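Local coordinates for protein excinuclease ABC, subunit A. (Deinococcus radiodurans, PDB 2VF7) that binds DNA, ATP and zinc and hydrolyses ATP, probably to recognise damaged DNA as a UvrA-type ABC ATPase in excision repair, at residues A[122-127]-A[307-312]; A[128-131]-A[136-139]; A[319-324]-A[358-363]; A[336-339]-A[344-347]. The protein carries 1 engineered substitution. One frame throughout, in Å; residues are numbered along the deposited sequence.

From the N terminus, helix 116-127 supplies the first half of contact 1. Contact 2 follows at once in the loop after that helix and closes a short loop, 128-131 onto 136-139. It is nested inside the long loop that contact 1 closes when 307-312 returns to helix 116-127. That long loop also holds the cysteines of one zinc site. Helix 317-328 then opens contact 3, which closes on helix 345-365. Contact 4 lies inside the loop of contact 3 and uses the same helix. Gln-345 of contact 4 also packs on Arg-126 and Ala-127 of contact 1. Together they join helices 116-127, 309-314, 317-328 and 345-365 with the loop after the first.

Contact 1. Residues A[122-127]-A[307-312]; sequences MLYSRA and LDITEL
The start of helix 309-314 meets helix 116-127 here, and the ring of Tyr-124 bridges them. Asp-308 is the N-cap of the shorter helix. The CB bond of Tyr-124 points toward 307-312, and chi1 of -88° carries the ring on in that direction. The tyrosine hydroxyl reaches the chain just before that cap. Its OH gives a hydrogen bond to Leu-307 O, 2.8 Å away. The C=O...OH angle is 128°, and the donor sits above the carbonyl plane, 49° out of it. The bond therefore does not follow a lone pair.

The ring is also gripped by apolar groups. Methyl CG2 of Ile-309 lies over the centre of one face, 3.6 Å from the ring centroid of Tyr-124. This is a CH-pi contact, nearly along the ring normal. Leu-312 comes at the edge instead, near the ring plane. Its CD1 is 3.7 Å from Tyr-124 CE1 and also lies beside the hydroxyl. The polar end of the ring is thus wedged between a carbonyl and a methyl, while the face is covered by the isoleucine. A phenylalanine at Tyr-124 would probably keep the face contact with Ile-309 but leave Leu-307 O without this buried donor.

Asp-308 lies about 9 Å from Cys-290, measured between side chains, so the contact is near one zinc site without being part of it. Phe-304 packs on Tyr-124, Phe-142 and Leu-295 pack on Ile-309, and Leu-312 touches Leu-323 of helix 317-328. On helix 116-127, Leu-123 packs on Leu-324 of helix 317-328 and Leu-356 of helix 345-365.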
loop_
_atom_site.group_PDB
_atom_site.type_symbol
_atom_site.label_atom_id
_atom_site.label_comp_id
_atom_site.label_asym_id
_atom_site.label_seq_id
_atom_site.Cartn_x
_atom_site.Cartn_y
_atom_site.Cartn_z
ATOM N N MET A 122 -4.354 -15.476 23.507
ATOM C CA MET A 122 -5.042 -16.738 23.259
ATOM C C MET A 122 -4.786 -17.748 24.372
ATOM O O MET A 122 -5.589 -18.658 24.574
ATOM C CB MET A 122 -4.593 -17.334 21.930
ATOM C CG MET A 122 -4.894 -16.498 20.713
ATOM S SD MET A 122 -4.059 -17.258 19.321
ATOM C CE MET A 122 -4.062 -15.932 18.111
ATOM N N LEU A 123 -3.664 -17.599 25.076
ATOM C CA LEU A 123 -3.344 -18.458 26.226
ATOM C C LEU A 123 -4.166 -18.087 27.459
ATOM O O LEU A 123 -4.534 -18.953 28.247
ATOM C CB LEU A 123 -1.845 -18.410 26.547
ATOM C CG LEU A 123 -1.306 -19.195 27.750
ATOM C CD1 LEU A 123 0.050 -19.799 27.437
ATOM C CD2 LEU A 123 -1.227 -18.320 28.994
ATOM N N TYR A 124 -4.422 -16.795 27.628
ATOM C CA TYR A 124 -5.254 -16.298 28.717
ATOM C C TYR A 124 -6.732 -16.518 28.406
ATOM O O TYR A 124 -7.545 -16.710 29.315
ATOM C CB TYR A 124 -4.966 -14.816 28.974
ATOM C CG TYR A 124 -3.836 -14.560 29.954
ATOM C CD1 TYR A 124 -2.492 -14.694 29.566
ATOM C CD2 TYR A 124 -4.107 -14.183 31.270
ATOM C CE1 TYR A 124 -1.448 -14.459 30.471
ATOM C CE2 TYR A 124 -3.073 -13.945 32.179
ATOM C CZ TYR A 124 -1.752 -14.084 31.774
ATOM O OH TYR A 124 -0.749 -13.844 32.678
ATOM N N SER A 125 -7.058 -16.504 27.113
ATOM C CA SER A 125 -8.423 -16.713 26.628
ATOM C C SER A 125 -8.896 -18.167 26.734
ATOM O O SER A 125 -10.097 -18.418 26.870
ATOM C CB SER A 125 -8.547 -16.236 25.176
ATOM O OG SER A 125 -9.897 -16.274 24.745
ATOM N N ARG A 126 -7.957 -19.113 26.679
ATOM C CA ARG A 126 -8.290 -20.539 26.622
ATOM C C ARG A 126 -7.812 -21.378 27.813
ATOM O O ARG A 126 -8.458 -22.375 28.155
ATOM C CB ARG A 126 -7.776 -21.166 25.321
ATOM C CG ARG A 126 -8.384 -20.595 24.050
ATOM C CD ARG A 126 -7.628 -21.090 22.815
ATOM N NE ARG A 126 -7.733 -20.167 21.680
ATOM C CZ ARG A 126 -7.234 -20.398 20.464
ATOM N NH1 ARG A 126 -6.592 -21.530 20.199
ATOM N NH2 ARG A 126 -7.384 -19.497 19.503
ATOM N N ALA A 127 -6.700 -20.988 28.439
ATOM C CA ALA A 127 -6.059 -21.836 29.456
ATOM C C ALA A 127 -5.708 -21.142 30.784
ATOM O O ALA A 127 -4.994 -21.710 31.618
ATOM C CB ALA A 127 -4.826 -22.510 28.862
ATOM N N LEU A 307 -0.394 -14.222 37.911
ATOM C CA LEU A 307 -0.255 -12.932 37.225
ATOM C C LEU A 307 -1.268 -12.722 36.103
ATOM O O LEU A 307 -1.520 -13.631 35.317
ATOM C CB LEU A 307 1.151 -12.792 36.641
ATOM C CG LEU A 307 2.367 -13.164 37.492
ATOM C CD1 LEU A 307 3.516 -13.547 36.592
ATOM C CD2 LEU A 307 2.771 -12.045 38.436
ATOM N N ASP A 308 -1.841 -11.521 36.037
ATOM C CA ASP A 308 -2.630 -11.090 34.881
ATOM C C ASP A 308 -1.669 -10.661 33.754
ATOM O O ASP A 308 -0.474 -10.492 34.011
ATOM C CB ASP A 308 -3.558 -9.935 35.268
ATOM C CG ASP A 308 -2.803 -8.748 35.868
ATOM O OD1 ASP A 308 -2.470 -7.816 35.116
ATOM O OD2 ASP A 308 -2.523 -8.761 37.087
ATOM N N ILE A 309 -2.176 -10.491 32.527
ATOM C CA ILE A 309 -1.313 -10.230 31.351
ATOM C C ILE A 309 -0.256 -9.142 31.571
ATOM O O ILE A 309 0.908 -9.304 31.200
ATOM C CB ILE A 309 -2.116 -9.876 30.072
ATOM C CG1 ILE A 309 -3.359 -9.054 30.418
ATOM C CG2 ILE A 309 -2.474 -11.124 29.291
ATOM C CD1 ILE A 309 -4.099 -8.506 29.210
ATOM N N THR A 310 -0.689 -8.046 32.188
ATOM C CA THR A 310 0.140 -6.892 32.507
ATOM C C THR A 310 1.433 -7.238 33.247
ATOM O O THR A 310 2.518 -6.832 32.825
ATOM C CB THR A 310 -0.700 -5.881 33.295
ATOM O OG1 THR A 310 -1.672 -5.319 32.414
ATOM C CG2 THR A 310 0.157 -4.776 33.910
ATOM N N GLU A 311 1.313 -7.998 34.330
ATOM C CA GLU A 311 2.451 -8.317 35.179
ATOM C C GLU A 311 3.418 -9.313 34.536
ATOM O O GLU A 311 4.630 -9.207 34.750
ATOM C CB GLU A 311 1.983 -8.850 36.535
ATOM C CG GLU A 311 0.863 -8.049 37.195
ATOM C CD GLU A 311 0.231 -8.782 38.376
ATOM O OE1 GLU A 311 0.179 -10.028 38.357
ATOM O OE2 GLU A 311 -0.230 -8.111 39.321
ATOM N N LEU A 312 2.890 -10.293 33.791
ATOM C CA LEU A 312 3.727 -11.200 32.978
ATOM C C LEU A 312 4.535 -10.410 31.943
ATOM O O LEU A 312 5.699 -10.722 31.670
ATOM C CB LEU A 312 2.877 -12.233 32.233
ATOM C CG LEU A 312 2.862 -13.736 32.564
ATOM C CD1 LEU A 312 2.146 -14.475 31.446
ATOM C CD2 LEU A 312 4.251 -14.362 32.788
#

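Contact 2. Residues A[128-131]-A[136-139]; sequences GDYP and IVYA
Tyr-130 and Ile-136 bring the two backbones nearest, with CA atoms 8.0 Å apart, and neither segment forms a regular helix or strand. The tyrosine side chain spans this gap. Its hydroxyl ends at the peptide between Ile-136 and Val-137. Val-137 N donates to Tyr-130 OH across 2.8 Å, and the N-H...O angle of 168° makes the bond nearly straight. The amide approaches at the edge of the ring, near its plane.

The first torsion of Tyr-130 (chi1 -73°) sets CG opposite its own carbonyl carbon and beside the backbone N. From there the ring extends toward the other segment. Carbon contacts line the same end of the ring. Ile-136 CA is 3.5 Å from Tyr-130 CE2. The CG1 branch of Ile-136 lies 4.0 Å from Tyr-130 CZ. Val-137 adds a looser touch, with its CG2 4.2 Å from Tyr-130 CE2. The hydroxyl thus receives a backbone N-H amid aliphatic atoms. Exchanging Tyr-130 for an alanine would probably leave the amide of Val-137 without this acceptor and open a gap between the two segments.

The contact holds the loop between the two segments against helix 116-127. Tyr-130 OH also has a weak hydrogen bond with Ser-125 O, and Val-137 O is bonded to Ser-125 OG, so both segments meet the same serine. Beyond the helix, Asp-129 pairs through its backbone with Thr-303, and Val-137 packs on Phe-142 and Glu-298. This loop, which leads on to strand 159-162, therefore lies between helix 116-127 and the chain before helix 309-314.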
loop_
_atom_site.group_PDB
_atom_site.type_symbol
_atom_site.label_atom_id
_atom_site.label_comp_id
_atom_site.label_asym_id
_atom_site.label_seq_id
_atom_site.Cartn_x
_atom_site.Cartn_y
_atom_site.Cartn_z
ATOM N N GLY A 128 -6.218 -19.925 30.977
ATOM C CA GLY A 128 -5.942 -19.133 32.179
ATOM C C GLY A 128 -6.941 -19.317 33.315
ATOM O O GLY A 128 -8.052 -19.824 33.113
ATOM N N ASP A 129 -6.543 -18.881 34.510
ATOM C CA ASP A 129 -7.323 -19.098 35.730
ATOM C C ASP A 129 -8.339 -17.991 36.027
ATOM O O ASP A 129 -8.030 -16.994 36.690
ATOM C CB ASP A 129 -6.396 -19.338 36.926
ATOM C CG ASP A 129 -5.524 -20.586 36.742
ATOM O OD1 ASP A 129 -6.023 -21.714 37.038
ATOM O OD2 ASP A 129 -4.351 -20.439 36.284
ATOM N N TYR A 130 -9.555 -18.195 35.527
ATOM C CA TYR A 130 -10.708 -17.335 35.803
ATOM C C TYR A 130 -11.163 -17.396 37.274
ATOM O O TYR A 130 -10.947 -18.418 37.953
ATOM C CB TYR A 130 -11.882 -17.766 34.918
ATOM C CG TYR A 130 -11.755 -17.412 33.457
ATOM C CD1 TYR A 130 -10.774 -18.003 32.653
ATOM C CD2 TYR A 130 -12.638 -16.502 32.871
ATOM C CE1 TYR A 130 -10.661 -17.679 31.302
ATOM C CE2 TYR A 130 -12.539 -16.169 31.522
ATOM C CZ TYR A 130 -11.549 -16.759 30.744
ATOM O OH TYR A 130 -11.450 -16.434 29.410
ATOM N N PRO A 131 -11.798 -16.306 37.770
ATOM C CA PRO A 131 -12.543 -16.298 39.034
ATOM C C PRO A 131 -13.484 -17.510 39.197
ATOM O O PRO A 131 -13.673 -18.270 38.240
ATOM C CB PRO A 131 -13.353 -15.004 38.927
ATOM C CG PRO A 131 -12.473 -14.106 38.188
ATOM C CD PRO A 131 -11.802 -14.965 37.150
ATOM N N ILE A 136 -16.037 -16.583 29.839
ATOM C CA ILE A 136 -14.854 -16.645 28.947
ATOM C C ILE A 136 -14.645 -15.303 28.223
ATOM O O ILE A 136 -15.583 -14.748 27.638
ATOM C CB ILE A 136 -14.869 -17.880 27.956
ATOM C CG1 ILE A 136 -14.038 -19.039 28.533
ATOM C CG2 ILE A 136 -14.321 -17.515 26.563
ATOM C CD1 ILE A 136 -14.230 -20.397 27.853
ATOM N N VAL A 137 -13.414 -14.791 28.294
ATOM C CA VAL A 137 -13.023 -13.522 27.661
ATOM C C VAL A 137 -12.143 -13.796 26.438
ATOM O O VAL A 137 -11.142 -14.511 26.537
ATOM C CB VAL A 137 -12.268 -12.603 28.655
ATOM C CG1 VAL A 137 -11.901 -11.286 27.997
ATOM C CG2 VAL A 137 -13.109 -12.354 29.902
ATOM N N TYR A 138 -12.518 -13.228 25.292
ATOM C CA TYR A 138 -11.846 -13.525 24.017
ATOM C C TYR A 138 -10.471 -12.870 23.847
ATOM O O TYR A 138 -10.176 -11.851 24.482
ATOM C CB TYR A 138 -12.760 -13.189 22.832
ATOM C CG TYR A 138 -13.788 -14.263 22.568
ATOM C CD1 TYR A 138 -13.504 -15.324 21.706
ATOM C CD2 TYR A 138 -15.033 -14.235 23.195
ATOM C CE1 TYR A 138 -14.433 -16.321 21.465
ATOM C CE2 TYR A 138 -15.973 -15.228 22.962
ATOM C CZ TYR A 138 -15.668 -16.270 22.094
ATOM O OH TYR A 138 -16.595 -17.264 21.853
ATOM N N ALA A 139 -9.645 -13.465 22.985
ATOM C CA ALA A 139 -8.280 -12.992 22.722
ATOM C C ALA A 139 -8.238 -11.541 22.241
ATOM O O ALA A 139 -7.213 -10.866 22.369
ATOM C CB ALA A 139 -7.589 -13.902 21.719
#

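Contact 3. Residues A[319-324]-A[358-363]; sequences RVSELL and KRLDVL
Leu-324 turns its CG opposite its own carbonyl carbon (chi1 -79°), and this carries CD1 to the side chain of Leu-360. Leu-360 has a similar first torsion, chi1 -84°, and its CB bond points toward the facing helix. The two leucines cross at about a right angle. Their CD1 methyls meet, Leu-324 CD1 to Leu-360 CD1, at 3.8 Å.

The CD1 methyl of Leu-360 is the centre of the contact. Val-320 reaches it more loosely with CG1, which is 4.3 Å from Leu-360 CD1. The backbone lends a surface too, since Ser-321 CA is 4.1 Å from Leu-360 CD1. Leu-360 therefore settles among Val-320, Ser-321 and Leu-324, residues of one helix, the first two adjacent and Leu-324 about a turn on.

Ser-321 marks the nearest approach of the backbones, with its CA 6.4 Å from Leu-360 CA. Ser-321 OG is 4.0 Å from Leu-360 CB, and the hydroxyl is buried without a polar partner in the model. The interface is thus held by apolar contact.

Leu-116 of helix 116-127 joins the packing against Leu-360. A bound ADP lies about 12 Å from the side chain of Val-320. The axes of the two short segments pass 9.9 Å apart and run roughly antiparallel, at 147°. Aliphatic side chains from three helices close on one another, as is characteristic of a helical bundle core.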
loop_
_atom_site.group_PDB
_atom_site.type_symbol
_atom_site.label_atom_id
_atom_site.label_comp_id
_atom_site.label_asym_id
_atom_site.label_seq_id
_atom_site.Cartn_x
_atom_site.Cartn_y
_atom_site.Cartn_z
ATOM N N ARG A 319 12.435 -15.082 31.931
ATOM C CA ARG A 319 11.579 -15.404 33.066
ATOM C C ARG A 319 10.240 -15.974 32.617
ATOM O O ARG A 319 9.732 -16.915 33.228
ATOM C CB ARG A 319 11.368 -14.178 33.965
ATOM C CG ARG A 319 12.627 -13.697 34.700
ATOM C CD ARG A 319 13.097 -14.684 35.759
ATOM N NE ARG A 319 12.356 -14.559 37.013
ATOM C CZ ARG A 319 12.409 -15.439 38.011
ATOM N NH1 ARG A 319 13.161 -16.535 37.916
ATOM N NH2 ARG A 319 11.701 -15.227 39.113
ATOM N N VAL A 320 9.681 -15.401 31.552
ATOM C CA VAL A 320 8.449 -15.910 30.945
ATOM C C VAL A 320 8.664 -17.340 30.431
ATOM O O VAL A 320 7.796 -18.197 30.586
ATOM C CB VAL A 320 7.936 -14.996 29.800
ATOM C CG1 VAL A 320 6.734 -15.606 29.112
ATOM C CG2 VAL A 320 7.572 -13.611 30.328
ATOM N N SER A 321 9.830 -17.585 29.834
ATOM C CA SER A 321 10.182 -18.900 29.296
ATOM C C SER A 321 10.119 -19.984 30.360
ATOM O O SER A 321 9.413 -20.986 30.190
ATOM C CB SER A 321 11.580 -18.869 28.666
ATOM O OG SER A 321 11.786 -19.969 27.795
ATOM N N GLU A 322 10.844 -19.770 31.459
ATOM C CA GLU A 322 10.986 -20.782 32.514
ATOM C C GLU A 322 9.746 -20.879 33.417
ATOM O O GLU A 322 9.643 -21.794 34.238
ATOM C CB GLU A 322 12.272 -20.556 33.327
ATOM C CG GLU A 322 12.344 -19.197 34.027
ATOM C CD GLU A 322 13.767 -18.764 34.359
ATOM O OE1 GLU A 322 14.628 -18.781 33.449
ATOM O OE2 GLU A 322 14.020 -18.390 35.531
ATOM N N LEU A 323 8.818 -19.930 33.263
ATOM C CA LEU A 323 7.482 -20.040 33.854
ATOM C C LEU A 323 6.597 -20.921 32.975
ATOM O O LEU A 323 5.767 -21.678 33.482
ATOM C CB LEU A 323 6.831 -18.663 34.005
ATOM C CG LEU A 323 7.123 -17.781 35.223
ATOM C CD1 LEU A 323 6.822 -16.314 34.902
ATOM C CD2 LEU A 323 6.326 -18.232 36.445
ATOM N N LEU A 324 6.794 -20.824 31.660
ATOM C CA LEU A 324 5.949 -21.513 30.683
ATOM C C LEU A 324 6.224 -23.006 30.486
ATOM O O LEU A 324 5.291 -23.763 30.220
ATOM C CB LEU A 324 5.978 -20.796 29.327
ATOM C CG LEU A 324 5.122 -19.531 29.163
ATOM C CD1 LEU A 324 5.335 -18.932 27.787
ATOM C CD2 LEU A 324 3.639 -19.792 29.391
ATOM N N LYS A 358 8.934 -22.686 22.325
ATOM C CA LYS A 358 9.766 -23.018 21.169
ATOM C C LYS A 358 10.227 -21.726 20.501
ATOM O O LYS A 358 11.411 -21.560 20.200
ATOM C CB LYS A 358 8.991 -23.888 20.175
ATOM C CG LYS A 358 9.800 -24.374 18.959
ATOM C CD LYS A 358 8.916 -24.497 17.705
ATOM C CE LYS A 358 8.428 -23.116 17.212
ATOM N NZ LYS A 358 7.379 -23.203 16.149
ATOM N N ARG A 359 9.278 -20.822 20.279
ATOM C CA ARG A 359 9.572 -19.465 19.814
ATOM C C ARG A 359 10.539 -18.744 20.743
ATOM O O ARG A 359 11.509 -18.156 20.282
ATOM C CB ARG A 359 8.289 -18.650 19.671
ATOM C CG ARG A 359 7.597 -18.853 18.355
ATOM C CD ARG A 359 6.104 -18.642 18.469
ATOM N NE ARG A 359 5.395 -19.677 17.722
ATOM C CZ ARG A 359 4.915 -19.539 16.487
ATOM N NH1 ARG A 359 5.037 -18.387 15.836
ATOM N NH2 ARG A 359 4.298 -20.564 15.906
ATOM N N LEU A 360 10.280 -18.807 22.047
ATOM C CA LEU A 360 11.102 -18.118 23.039
ATOM C C LEU A 360 12.563 -18.568 23.050
ATOM O O LEU A 360 13.448 -17.762 23.313
ATOM C CB LEU A 360 10.488 -18.241 24.440
ATOM C CG LEU A 360 9.398 -17.233 24.805
ATOM C CD1 LEU A 360 8.415 -17.811 25.801
ATOM C CD2 LEU A 360 10.023 -15.962 25.345
ATOM N N ASP A 361 12.807 -19.840 22.747
ATOM C CA ASP A 361 14.172 -20.396 22.716
ATOM C C ASP A 361 15.049 -19.732 21.655
ATOM O O ASP A 361 16.235 -19.502 21.883
ATOM C CB ASP A 361 14.159 -21.929 22.532
ATOM C CG ASP A 361 14.280 -22.694 23.864
ATOM O OD1 ASP A 361 14.722 -22.118 24.888
ATOM O OD2 ASP A 361 13.945 -23.899 23.891
ATOM N N VAL A 362 14.450 -19.432 20.507
ATOM C CA VAL A 362 15.115 -18.705 19.415
ATOM C C VAL A 362 15.655 -17.334 19.871
ATOM O O VAL A 362 16.817 -17.005 19.617
ATOM C CB VAL A 362 14.159 -18.547 18.191
ATOM C CG1 VAL A 362 14.695 -17.536 17.190
ATOM C CG2 VAL A 362 13.916 -19.893 17.519
ATOM N N LEU A 363 14.800 -16.565 20.552
ATOM C CA LEU A 363 15.136 -15.253 21.118
ATOM C C LEU A 363 16.197 -15.356 22.212
ATOM O O LEU A 363 17.143 -14.564 22.261
ATOM C CB LEU A 363 13.877 -14.596 21.720
ATOM C CG LEU A 363 12.700 -14.013 20.910
ATOM C CD1 LEU A 363 13.135 -12.815 20.068
ATOM C CD2 LEU A 363 11.974 -15.032 20.041
#

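Contact 4. Residues A[336-339]-A[344-347]; sequences AERV and EQAI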
loop_
_atom_site.group_PDB
_atom_site.type_symbol
_atom_site.label_atom_id
_atom_site.label_comp_id
_atom_site.label_asym_id
_atom_site.label_seq_id
_atom_site.Cartn_x
_atom_site.Cartn_y
_atom_site.Cartn_z
ATOM N N ALA A 336 -2.228 -34.931 36.989
ATOM C CA ALA A 336 -3.377 -35.818 37.162
ATOM C C ALA A 336 -4.458 -35.150 38.015
ATOM O O ALA A 336 -5.458 -35.774 38.372
ATOM C CB ALA A 336 -2.932 -37.131 37.783
ATOM N N GLU A 337 -4.242 -33.874 38.326
ATOM C CA GLU A 337 -5.164 -33.071 39.134
ATOM C C GLU A 337 -6.389 -32.533 38.371
ATOM O O GLU A 337 -7.450 -32.309 38.964
ATOM C CB GLU A 337 -4.410 -31.906 39.800
ATOM C CG GLU A 337 -3.225 -31.309 38.999
ATOM C CD GLU A 337 -3.653 -30.473 37.759
ATOM O OE1 GLU A 337 -3.787 -29.204 37.890
ATOM O OE2 GLU A 337 -3.840 -31.068 36.650
ATOM N N ARG A 338 -6.229 -32.318 37.066
ATOM C CA ARG A 338 -7.278 -31.753 36.222
ATOM C C ARG A 338 -7.125 -32.255 34.783
ATOM O O ARG A 338 -6.929 -31.475 33.847
ATOM C CB ARG A 338 -7.234 -30.224 36.264
ATOM C CG ARG A 338 -8.543 -29.548 35.894
ATOM C CD ARG A 338 -8.314 -28.539 34.790
ATOM N NE ARG A 338 -9.164 -27.360 34.930
ATOM C CZ ARG A 338 -8.813 -26.254 35.583
ATOM N NH1 ARG A 338 -9.655 -25.231 35.648
ATOM N NH2 ARG A 338 -7.625 -26.165 36.171
ATOM N N VAL A 339 -7.187 -33.572 34.623
ATOM C CA VAL A 339 -7.244 -34.182 33.301
ATOM C C VAL A 339 -8.463 -35.090 33.212
ATOM O O VAL A 339 -9.004 -35.310 32.127
ATOM C CB VAL A 339 -5.953 -34.956 32.935
ATOM C CG1 VAL A 339 -4.861 -33.990 32.505
ATOM C CG2 VAL A 339 -5.489 -35.840 34.091
ATOM N N GLU A 344 -11.690 -29.098 27.461
ATOM C CA GLU A 344 -10.703 -29.041 26.385
ATOM C C GLU A 344 -9.366 -28.540 26.953
ATOM O O GLU A 344 -8.307 -29.105 26.659
ATOM C CB GLU A 344 -11.221 -28.158 25.231
ATOM C CG GLU A 344 -11.519 -26.694 25.602
ATOM C CD GLU A 344 -12.779 -26.151 24.935
ATOM O OE1 GLU A 344 -13.966 -26.572 25.454
ATOM O OE2 GLU A 344 -12.591 -25.278 23.906
ATOM N N GLN A 345 -9.463 -27.503 27.796
ATOM C CA GLN A 345 -8.349 -26.793 28.463
ATOM C C GLN A 345 -6.949 -27.430 28.381
ATOM O O GLN A 345 -6.069 -26.895 27.702
ATOM C CB GLN A 345 -8.730 -26.489 29.927
ATOM C CG GLN A 345 -8.002 -25.302 30.570
ATOM C CD GLN A 345 -6.929 -25.695 31.588
ATOM O OE1 GLN A 345 -6.418 -24.840 32.311
ATOM N NE2 GLN A 345 -6.591 -26.979 31.654
ATOM N N ALA A 346 -6.753 -28.565 29.054
ATOM C CA ALA A 346 -5.427 -29.174 29.160
ATOM C C ALA A 346 -4.838 -29.596 27.813
ATOM O O ALA A 346 -3.621 -29.530 27.627
ATOM C CB ALA A 346 -5.442 -30.339 30.138
ATOM N N ILE A 347 -5.701 -30.013 26.882
ATOM C CA ILE A 347 -5.280 -30.396 25.521
ATOM C C ILE A 347 -4.875 -29.171 24.679
ATOM O O ILE A 347 -4.134 -29.299 23.693
ATOM C CB ILE A 347 -6.377 -31.216 24.759
ATOM C CG1 ILE A 347 -7.134 -32.174 25.694
ATOM C CG2 ILE A 347 -5.773 -31.965 23.561
ATOM C CD1 ILE A 347 -6.457 -33.533 25.935
#
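Polar groups meet first, Arg-338 against Gln-345, but they meet by packing. Gln-345 OE1 lies over the centre of one face of the Arg-338 guanidinium, 4.2 Å above its plane. The guanidinium and amide planes are 24° apart, so the two flat groups are loosely layered. The amide nitrogen is turned to the aliphatic part of the arginine, with Gln-345 NE2 3.9 Å from Arg-338 CD. Both chains start with CG opposite the backbone N (chi1 -157° and -155°), and both then bend. The side chains cross at about a right angle.

Apolar contact is sparse. Ala-346 CB is 4.4 Å from Val-339 CG1 and 4.2 Å from Arg-338 O. The methyl fits against the loop where the backbones are nearest, Val-339 CA to Ala-346 CA at 6.7 Å.

Within the loop, Arg-338 N makes a weak hydrogen bond to Glu-337 OE2. Within the other segment, Ile-347 N bonds to Glu-344 O.

The contact thus lays a loop on helix 345-365, at the protein surface. With the carbonyl oxygen over its face, the positive guanidinium probably gains a mild electrostatic attraction in place of a directed bond.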